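PDB 1UF3: TT1561 protein from Thermus thermophilus, which is of unknown function but belongs to the calcineurin-like metallophosphoesterase superfamily, binds calcium ions and is predicted to act as a phosphoesterase. Local coordinates for the interface of chains A and B and the interface of chains A and C. Coordinates in Å, arbitrary orientation; residue numbers count along the deposited sequence, not the author numbering. Chains: chain A/B/C, hypothetical protein TT1561.

Contact 1: the interface of chains A and B. Residues chain A 7, 29-32, 34; chain B 1-3.
The amino-terminal loop of chain B, residues 1-3, lies against the C-terminal end of helix 27-31 of chain A, the loop after it and the start of strand 7-12. B:Arg3 has CG anti to the backbone N (chi1 177°), and a bend at chi3 (67°) turns the guanidinium toward A:Asp30. NE of B:Arg3 donates to the backbone carbonyl O of A:Asp30 at 3.1 Å, on a lone pair in the carbonyl plane. NH2 of B:Arg3 forms a salt bridge with the carboxylate OD2 of A:Asp30 at 3.1 Å, but its N-H points away. An alanine here would remove the guanidinium and would probably loosen the loop from the helix end. B:Arg2 runs extended across A:Tyr7: CG sits over one ring face near its rim, and CE2 of A:Tyr7 lies over the centre of the B:Arg2 guanidinium, 3.8 Å from its CZ. NH1 of B:Arg2 hydrogen-bonds the phenol OH of A:Tyr7 at 3.1 Å. The carbonyl O atoms of A:Gly32 and B:Met1, a selenomethionine, approach to 3.1 Å; both can only accept, and since both residues, with A:Asp34, are known calcium ligands, a shared ion probably explains it, though the contact may belong to the crystal only. The terminal N of B:Met1 comes 3.1 Å from A:Asp34 OD1, its bond to OD2 being weak. Within chain A, A:Asp34 OD2 accepts from A:Tyr7 N at 2.8 Å through the anti lone pair, nearly straight (176° at H).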
# COMPACT_ATOMS: atom_id res chain seq x y z
N TYR A 7 -16.45 2.92 -5.05
CA TYR A 7 -17.45 1.97 -4.57
C TYR A 7 -18.00 2.36 -3.22
O TYR A 7 -17.25 2.68 -2.30
CB TYR A 7 -16.84 0.57 -4.50
CG TYR A 7 -16.37 0.09 -5.84
CD1 TYR A 7 -15.06 0.34 -6.27
CD2 TYR A 7 -17.27 -0.52 -6.72
CE1 TYR A 7 -14.66 -0.01 -7.55
CE2 TYR A 7 -16.87 -0.86 -8.01
CZ TYR A 7 -15.57 -0.60 -8.42
OH TYR A 7 -15.20 -0.89 -9.71
N PRO A 29 -14.27 -4.62 4.18
CA PRO A 29 -12.93 -5.00 3.71
C PRO A 29 -12.98 -6.04 2.61
O PRO A 29 -12.19 -6.02 1.68
CB PRO A 29 -12.24 -5.54 4.97
CG PRO A 29 -12.96 -4.85 6.11
CD PRO A 29 -14.42 -4.88 5.62
N ASP A 30 -13.91 -6.98 2.72
CA ASP A 30 -13.99 -8.00 1.71
C ASP A 30 -14.41 -7.44 0.34
O ASP A 30 -13.93 -7.91 -0.68
CB ASP A 30 -14.93 -9.13 2.14
CG ASP A 30 -14.96 -10.26 1.14
OD1 ASP A 30 -16.04 -10.52 0.58
OD2 ASP A 30 -13.90 -10.89 0.89
N THR A 31 -15.28 -6.44 0.32
CA THR A 31 -15.71 -5.87 -0.96
C THR A 31 -14.76 -4.81 -1.52
O THR A 31 -14.74 -4.58 -2.72
CB THR A 31 -17.10 -5.23 -0.88
OG1 THR A 31 -17.08 -4.12 0.02
CG2 THR A 31 -18.12 -6.24 -0.41
N GLY A 32 -13.97 -4.18 -0.67
CA GLY A 32 -13.08 -3.14 -1.14
C GLY A 32 -13.77 -1.80 -1.15
O GLY A 32 -13.22 -0.83 -1.67
N ASP A 34 -15.07 1.87 -0.66
CA ASP A 34 -14.30 3.07 -0.35
C ASP A 34 -15.02 3.95 0.63
O ASP A 34 -14.40 4.79 1.30
CB ASP A 34 -14.01 3.86 -1.61
CG ASP A 34 -13.40 3.00 -2.67
OD1 ASP A 34 -12.39 2.31 -2.35
OD2 ASP A 34 -13.94 2.97 -3.80
N MSE B 1 -11.37 0.99 -4.98
CA MSE B 1 -11.37 -0.11 -5.99
C MSE B 1 -11.76 -1.43 -5.31
O MSE B 1 -11.54 -1.60 -4.10
CB MSE B 1 -9.98 -0.26 -6.62
CG MSE B 1 -9.50 0.95 -7.45
SE MSE B 1 -10.64 1.43 -9.00
CE MSE B 1 -10.02 0.03 -10.22
N ARG B 2 -12.33 -2.35 -6.09
CA ARG B 2 -12.70 -3.64 -5.55
C ARG B 2 -11.43 -4.28 -4.98
O ARG B 2 -10.31 -3.95 -5.38
CB ARG B 2 -13.29 -4.54 -6.64
CG ARG B 2 -14.66 -4.10 -7.17
CD ARG B 2 -15.15 -5.05 -8.30
NE ARG B 2 -16.56 -4.87 -8.64
CZ ARG B 2 -17.02 -4.26 -9.72
NH1 ARG B 2 -16.18 -3.73 -10.62
NH2 ARG B 2 -18.33 -4.16 -9.92
N ARG B 3 -11.61 -5.21 -4.04
CA ARG B 3 -10.49 -5.87 -3.42
C ARG B 3 -9.72 -6.72 -4.41
O ARG B 3 -8.49 -6.77 -4.38
CB ARG B 3 -10.96 -6.76 -2.26
CG ARG B 3 -9.83 -7.56 -1.60
CD ARG B 3 -10.29 -8.32 -0.34
NE ARG B 3 -11.23 -9.39 -0.66
CZ ARG B 3 -10.87 -10.62 -0.98
NH1 ARG B 3 -9.58 -10.96 -1.01
NH2 ARG B 3 -11.79 -11.51 -1.29

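Contact 2: the interface of chains A and C. Residues chain A 100-101, 103, 142, 145-146; chain C 95, 100-101, 103, 142, 145-146.
Apolar packing dominates the middle of this two-fold interface. A:Phe101 and C:Phe101 reach toward each other tip to tip, with 3.6 Å between CE2 of A:Phe101 and CE2 of C:Phe101. Both rings arise from the crowded first torsion, CG between the backbone N and carbonyl carbon (chi1 73° in A:Phe101). The aliphatic stem of C:Glu145 slides past A:Phe101 in the opposite direction, CB meeting CE1 at 3.5 Å. The methyls CD2 of A:Leu146 and C:Leu146 touch at 3.8 Å, and each leucine sets its CD1 against a face of the Phe101 ring of its own chain, bracing it. A:Glu145 CB and A:Leu146 CD2 come to the edge of C:Phe103.

Direct hydrogen bonding is sparse. The backbone N of A:Phe103 donates to the carboxylate OE1 of C:Glu145 at 3.2 Å, approaching from above the carboxylate plane; the twin bond from C:Phe103 N to A:Glu145 OE1 is weak.

Water completes the polar seam. Water 1 joins the carbonyl O of A:Phe101 to OE2 of C:Glu145, 2.8 Å from the latter. Water 3, whose position is approximate, links NE of C:Arg95 to OE2 of A:Glu145; the opposite charges, with NE of C:Arg95 and OE2 of A:Glu145 5.0 Å apart, probably attract each other.

In the fold, strand 101-104 of each chain faces the 3-10 helix that begins at residue 141 in the other, which sets the two elements in reciprocal pairs.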
# COMPACT_ATOMS: atom_id res chain seq x y z
N THR A 100 -26.74 19.07 6.63
CA THR A 100 -25.42 19.62 6.46
C THR A 100 -24.67 18.93 5.32
O THR A 100 -25.30 18.31 4.44
CB THR A 100 -24.64 19.59 7.84
OG1 THR A 100 -23.46 20.38 7.74
CG2 THR A 100 -24.30 18.18 8.23
N PHE A 101 -23.34 19.01 5.30
CA PHE A 101 -22.59 18.40 4.19
C PHE A 101 -21.16 18.04 4.55
O PHE A 101 -20.64 18.46 5.58
CB PHE A 101 -22.56 19.39 3.03
CG PHE A 101 -21.65 20.56 3.28
CD1 PHE A 101 -20.30 20.49 2.91
CD2 PHE A 101 -22.10 21.67 3.98
CE1 PHE A 101 -19.42 21.51 3.23
CE2 PHE A 101 -21.24 22.70 4.31
CZ PHE A 101 -19.89 22.62 3.94
N PHE A 103 -17.26 16.56 2.29
CA PHE A 103 -16.66 16.22 0.99
C PHE A 103 -15.95 14.90 1.08
O PHE A 103 -15.27 14.61 2.07
CB PHE A 103 -15.61 17.24 0.51
CG PHE A 103 -16.16 18.56 0.12
CD1 PHE A 103 -16.00 19.66 0.96
CD2 PHE A 103 -16.79 18.73 -1.11
CE1 PHE A 103 -16.46 20.92 0.57
CE2 PHE A 103 -17.25 19.97 -1.51
CZ PHE A 103 -17.09 21.08 -0.67
N ALA A 142 -28.20 25.85 0.55
CA ALA A 142 -26.87 26.28 1.02
C ALA A 142 -25.78 25.75 0.09
O ALA A 142 -24.73 26.34 -0.02
CB ALA A 142 -26.61 25.77 2.43
N GLU A 145 -23.75 27.62 -2.97
CA GLU A 145 -22.59 28.47 -2.75
C GLU A 145 -21.32 27.69 -3.09
O GLU A 145 -20.28 28.28 -3.39
CB GLU A 145 -22.52 28.93 -1.28
CG GLU A 145 -23.80 29.54 -0.73
CD GLU A 145 -23.81 31.06 -0.66
OE1 GLU A 145 -22.86 31.72 -1.14
OE2 GLU A 145 -24.80 31.60 -0.12
N LEU A 146 -21.41 26.37 -3.03
CA LEU A 146 -20.26 25.51 -3.31
C LEU A 146 -20.27 25.19 -4.81
O LEU A 146 -21.18 24.56 -5.31
CB LEU A 146 -20.35 24.24 -2.45
CG LEU A 146 -20.59 24.54 -0.96
CD1 LEU A 146 -20.43 23.29 -0.13
CD2 LEU A 146 -19.60 25.62 -0.48
N ARG C 95 -29.86 36.67 4.12
CA ARG C 95 -29.51 35.33 4.53
C ARG C 95 -29.36 35.07 6.01
O ARG C 95 -28.50 35.64 6.71
CB ARG C 95 -28.21 34.88 3.81
CG ARG C 95 -27.73 33.42 4.11
CD ARG C 95 -28.76 32.33 3.67
NE ARG C 95 -28.16 30.99 3.50
CZ ARG C 95 -28.69 29.85 3.95
NH1 ARG C 95 -29.84 29.84 4.60
NH2 ARG C 95 -28.08 28.69 3.72
N THR C 100 -25.78 27.68 9.63
CA THR C 100 -25.33 27.44 8.26
C THR C 100 -24.31 28.49 7.82
O THR C 100 -23.64 29.09 8.66
CB THR C 100 -26.56 27.41 7.31
OG1 THR C 100 -26.13 27.16 5.96
CG2 THR C 100 -27.33 28.72 7.41
N PHE C 101 -24.21 28.74 6.53
CA PHE C 101 -23.22 29.70 6.05
C PHE C 101 -23.61 30.31 4.71
O PHE C 101 -24.57 29.85 4.06
CB PHE C 101 -21.88 28.98 5.85
CG PHE C 101 -21.86 28.06 4.66
CD1 PHE C 101 -21.42 28.51 3.42
CD2 PHE C 101 -22.40 26.78 4.75
CE1 PHE C 101 -21.54 27.72 2.30
CE2 PHE C 101 -22.52 25.98 3.63
CZ PHE C 101 -22.09 26.46 2.40
N PHE C 103 -21.45 33.22 1.58
CA PHE C 103 -20.20 33.93 1.28
C PHE C 103 -20.49 35.38 0.93
O PHE C 103 -21.47 35.68 0.26
CB PHE C 103 -19.48 33.28 0.08
CG PHE C 103 -18.88 31.93 0.36
CD1 PHE C 103 -19.52 30.78 -0.07
CD2 PHE C 103 -17.67 31.82 1.05
CE1 PHE C 103 -18.97 29.52 0.18
CE2 PHE C 103 -17.10 30.56 1.31
CZ PHE C 103 -17.76 29.40 0.87
N ALA C 142 -18.60 22.09 10.64
CA ALA C 142 -18.81 21.90 9.21
C ALA C 142 -17.90 22.87 8.45
O ALA C 142 -17.58 22.63 7.29
CB ALA C 142 -20.28 22.15 8.83
N GLU C 145 -14.69 22.04 6.46
CA GLU C 145 -14.78 21.56 5.07
C GLU C 145 -14.45 22.75 4.14
O GLU C 145 -14.23 22.54 2.95
CB GLU C 145 -16.21 21.12 4.68
CG GLU C 145 -16.90 20.05 5.51
CD GLU C 145 -16.30 18.70 5.37
OE1 GLU C 145 -15.68 18.43 4.33
OE2 GLU C 145 -16.46 17.90 6.31
N LEU C 146 -14.49 23.97 4.68
CA LEU C 146 -14.23 25.20 3.88
C LEU C 146 -13.19 26.01 4.64
O LEU C 146 -13.36 27.18 4.92
CB LEU C 146 -15.53 26.02 3.77
CG LEU C 146 -16.77 25.27 3.23
CD1 LEU C 146 -18.04 26.07 3.50
CD2 LEU C 146 -16.59 25.01 1.75
O HOH W 1 -18.90 18.58 7.60
O HOH W 2 -25.13 28.59 1.92
O HOH W 3 -26.22 30.62 1.74

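Contact 3: the interface of chains A and C. Residues chain A 78, 81-82, 85, 88, 95-96; chain C 134, 138-139, 141.
Helix 77-90 and strand 94-96 of chain A receive helix 133-140 of chain C and the first residue of the 3-10 helix that follows. C:Tyr138, its CG anti to the backbone N (chi1 -173°), pushes its phenol among three polar side chains. C:Tyr138 OH donates to OE1 of A:Glu88 at 2.9 Å on the syn lone pair, and accepts from ND2 of A:Asn96 at 3.0 Å, lying near the amide plane; NH1 of A:Arg95 adds a weak bond. OE1 of A:Glu88 takes a second donor on its anti lone pair, NZ of C:Lys141 at 3.0 Å, in a salt bridge. The backbone N of A:Asn96 steadies OE2 of A:Glu88 at 2.9 Å. C:Lys141 CE rests over the centre of the A:Arg95 guanidinium; A:Glu88 probably offsets the repulsion between their like charges. A:Ala85 CB meets CD1 of C:Tyr138, 3.5 Å away. One turn earlier in helix 77-90, A:Arg82 lies over one face of C:Trp134, planes 9° apart, with NE 3.8 Å from the centroid of the five-membered ring in a cation-pi contact. Repeated by the two-fold, this aromatic packing and charge pairing would probably hold chains A and C together, if this pairing forms in solution.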
# COMPACT_ATOMS: atom_id res chain seq x y z
N TRP A 78 -32.39 15.21 19.05
CA TRP A 78 -31.21 15.45 19.86
C TRP A 78 -30.47 14.24 20.38
O TRP A 78 -29.27 14.34 20.68
CB TRP A 78 -31.56 16.41 21.00
CG TRP A 78 -32.25 17.67 20.52
CD1 TRP A 78 -33.51 18.08 20.83
CD2 TRP A 78 -31.70 18.71 19.67
NE1 TRP A 78 -33.78 19.29 20.24
CE2 TRP A 78 -32.69 19.70 19.52
CE3 TRP A 78 -30.46 18.88 19.03
CZ2 TRP A 78 -32.50 20.86 18.75
CZ3 TRP A 78 -30.26 20.05 18.26
CH2 TRP A 78 -31.28 21.01 18.13
N LEU A 81 -28.55 13.03 17.32
CA LEU A 81 -27.54 14.07 17.11
C LEU A 81 -26.38 14.07 18.13
O LEU A 81 -25.21 14.24 17.75
CB LEU A 81 -28.19 15.46 17.10
CG LEU A 81 -27.33 16.55 16.43
CD1 LEU A 81 -27.26 16.25 14.91
CD2 LEU A 81 -27.92 17.94 16.65
N ARG A 82 -26.68 13.87 19.41
CA ARG A 82 -25.62 13.88 20.40
C ARG A 82 -24.65 12.73 20.27
O ARG A 82 -23.43 12.91 20.41
CB ARG A 82 -26.16 13.87 21.82
CG ARG A 82 -25.04 14.12 22.86
CD ARG A 82 -25.55 14.85 24.08
NE ARG A 82 -24.44 15.39 24.87
CZ ARG A 82 -24.57 15.92 26.08
NH1 ARG A 82 -25.76 16.00 26.66
NH2 ARG A 82 -23.50 16.39 26.70
N ALA A 85 -22.53 13.19 17.24
CA ALA A 85 -21.52 14.17 17.59
C ALA A 85 -20.40 13.51 18.41
O ALA A 85 -19.22 13.76 18.12
CB ALA A 85 -22.16 15.32 18.37
N GLU A 88 -18.23 11.10 16.23
CA GLU A 88 -17.56 11.87 15.18
C GLU A 88 -16.41 12.72 15.69
O GLU A 88 -15.60 13.21 14.91
CB GLU A 88 -18.58 12.73 14.46
CG GLU A 88 -19.55 11.89 13.61
CD GLU A 88 -20.74 12.67 13.10
OE1 GLU A 88 -20.66 13.92 12.98
OE2 GLU A 88 -21.78 12.03 12.81
N ARG A 95 -19.86 10.81 9.48
CA ARG A 95 -20.57 12.05 9.41
C ARG A 95 -22.07 11.98 9.18
O ARG A 95 -22.54 11.43 8.17
CB ARG A 95 -19.94 12.91 8.28
CG ARG A 95 -20.50 14.33 8.16
CD ARG A 95 -20.37 15.13 9.48
NE ARG A 95 -20.27 16.57 9.26
CZ ARG A 95 -21.02 17.50 9.84
NH1 ARG A 95 -21.97 17.17 10.70
NH2 ARG A 95 -20.80 18.79 9.59
N ASN A 96 -22.81 12.57 10.11
CA ASN A 96 -24.24 12.69 9.99
C ASN A 96 -24.35 13.88 9.04
O ASN A 96 -23.90 14.97 9.37
CB ASN A 96 -24.86 13.08 11.34
CG ASN A 96 -26.00 14.02 11.18
OD1 ASN A 96 -26.89 13.78 10.38
ND2 ASN A 96 -25.98 15.12 11.93
N TRP C 134 -22.16 21.97 23.03
CA TRP C 134 -21.86 20.91 22.09
C TRP C 134 -22.62 21.04 20.77
O TRP C 134 -22.14 20.60 19.73
CB TRP C 134 -22.06 19.51 22.70
CG TRP C 134 -23.49 19.09 22.94
CD1 TRP C 134 -24.23 19.28 24.08
CD2 TRP C 134 -24.36 18.45 22.00
NE1 TRP C 134 -25.52 18.80 23.90
CE2 TRP C 134 -25.62 18.28 22.63
CE3 TRP C 134 -24.20 17.99 20.68
CZ2 TRP C 134 -26.72 17.69 21.99
CZ3 TRP C 134 -25.29 17.39 20.03
CH2 TRP C 134 -26.54 17.25 20.69
N TYR C 138 -20.90 21.58 17.15
CA TYR C 138 -21.20 20.62 16.11
C TYR C 138 -21.66 21.36 14.84
O TYR C 138 -21.49 20.86 13.73
CB TYR C 138 -22.28 19.65 16.59
CG TYR C 138 -22.53 18.54 15.62
CD1 TYR C 138 -21.74 17.40 15.63
CD2 TYR C 138 -23.54 18.64 14.65
CE1 TYR C 138 -21.95 16.39 14.71
CE2 TYR C 138 -23.75 17.62 13.73
CZ TYR C 138 -22.95 16.51 13.76
OH TYR C 138 -23.11 15.52 12.84
N ARG C 139 -22.25 22.53 15.00
CA ARG C 139 -22.69 23.33 13.87
C ARG C 139 -21.48 23.88 13.11
O ARG C 139 -21.37 23.75 11.90
CB ARG C 139 -23.52 24.53 14.34
CG ARG C 139 -25.01 24.45 14.08
CD ARG C 139 -25.77 23.58 15.05
NE ARG C 139 -26.14 22.33 14.42
CZ ARG C 139 -27.34 21.74 14.50
NH1 ARG C 139 -28.33 22.28 15.20
NH2 ARG C 139 -27.53 20.59 13.86
N LYS C 141 -18.24 22.95 13.18
CA LYS C 141 -17.22 22.05 12.66
C LYS C 141 -17.40 21.83 11.16
O LYS C 141 -16.45 21.41 10.48
CB LYS C 141 -17.24 20.70 13.36
CG LYS C 141 -18.31 19.70 12.86
CD LYS C 141 -18.16 18.38 13.62
CE LYS C 141 -19.14 17.31 13.17
NZ LYS C 141 -18.59 15.99 13.60
O HOH W 4 -18.60 15.98 16.47
O HOH W 5 -22.85 20.13 11.61
O HOH W 6 -15.98 15.20 12.93

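Contacts 2 and 3 are neighbouring parts of the A-C interface, about 15 Å apart between the centres of their C-alpha atoms. Residue 95 serves both, as A:Arg95 in contact 3 and as C:Arg95 in contact 2, and the 3-10 helix starting at residue 141 of chain C runs from one into the other. Contact 1 lies about 30 Å from contact 2 and 28 Å from contact 3, between C-alpha centres, and shares no residue with them. Chain A therefore engages B and C through separate surfaces, one two-fold and the other not exactly so, which could help link the eight copies of the deposited assembly.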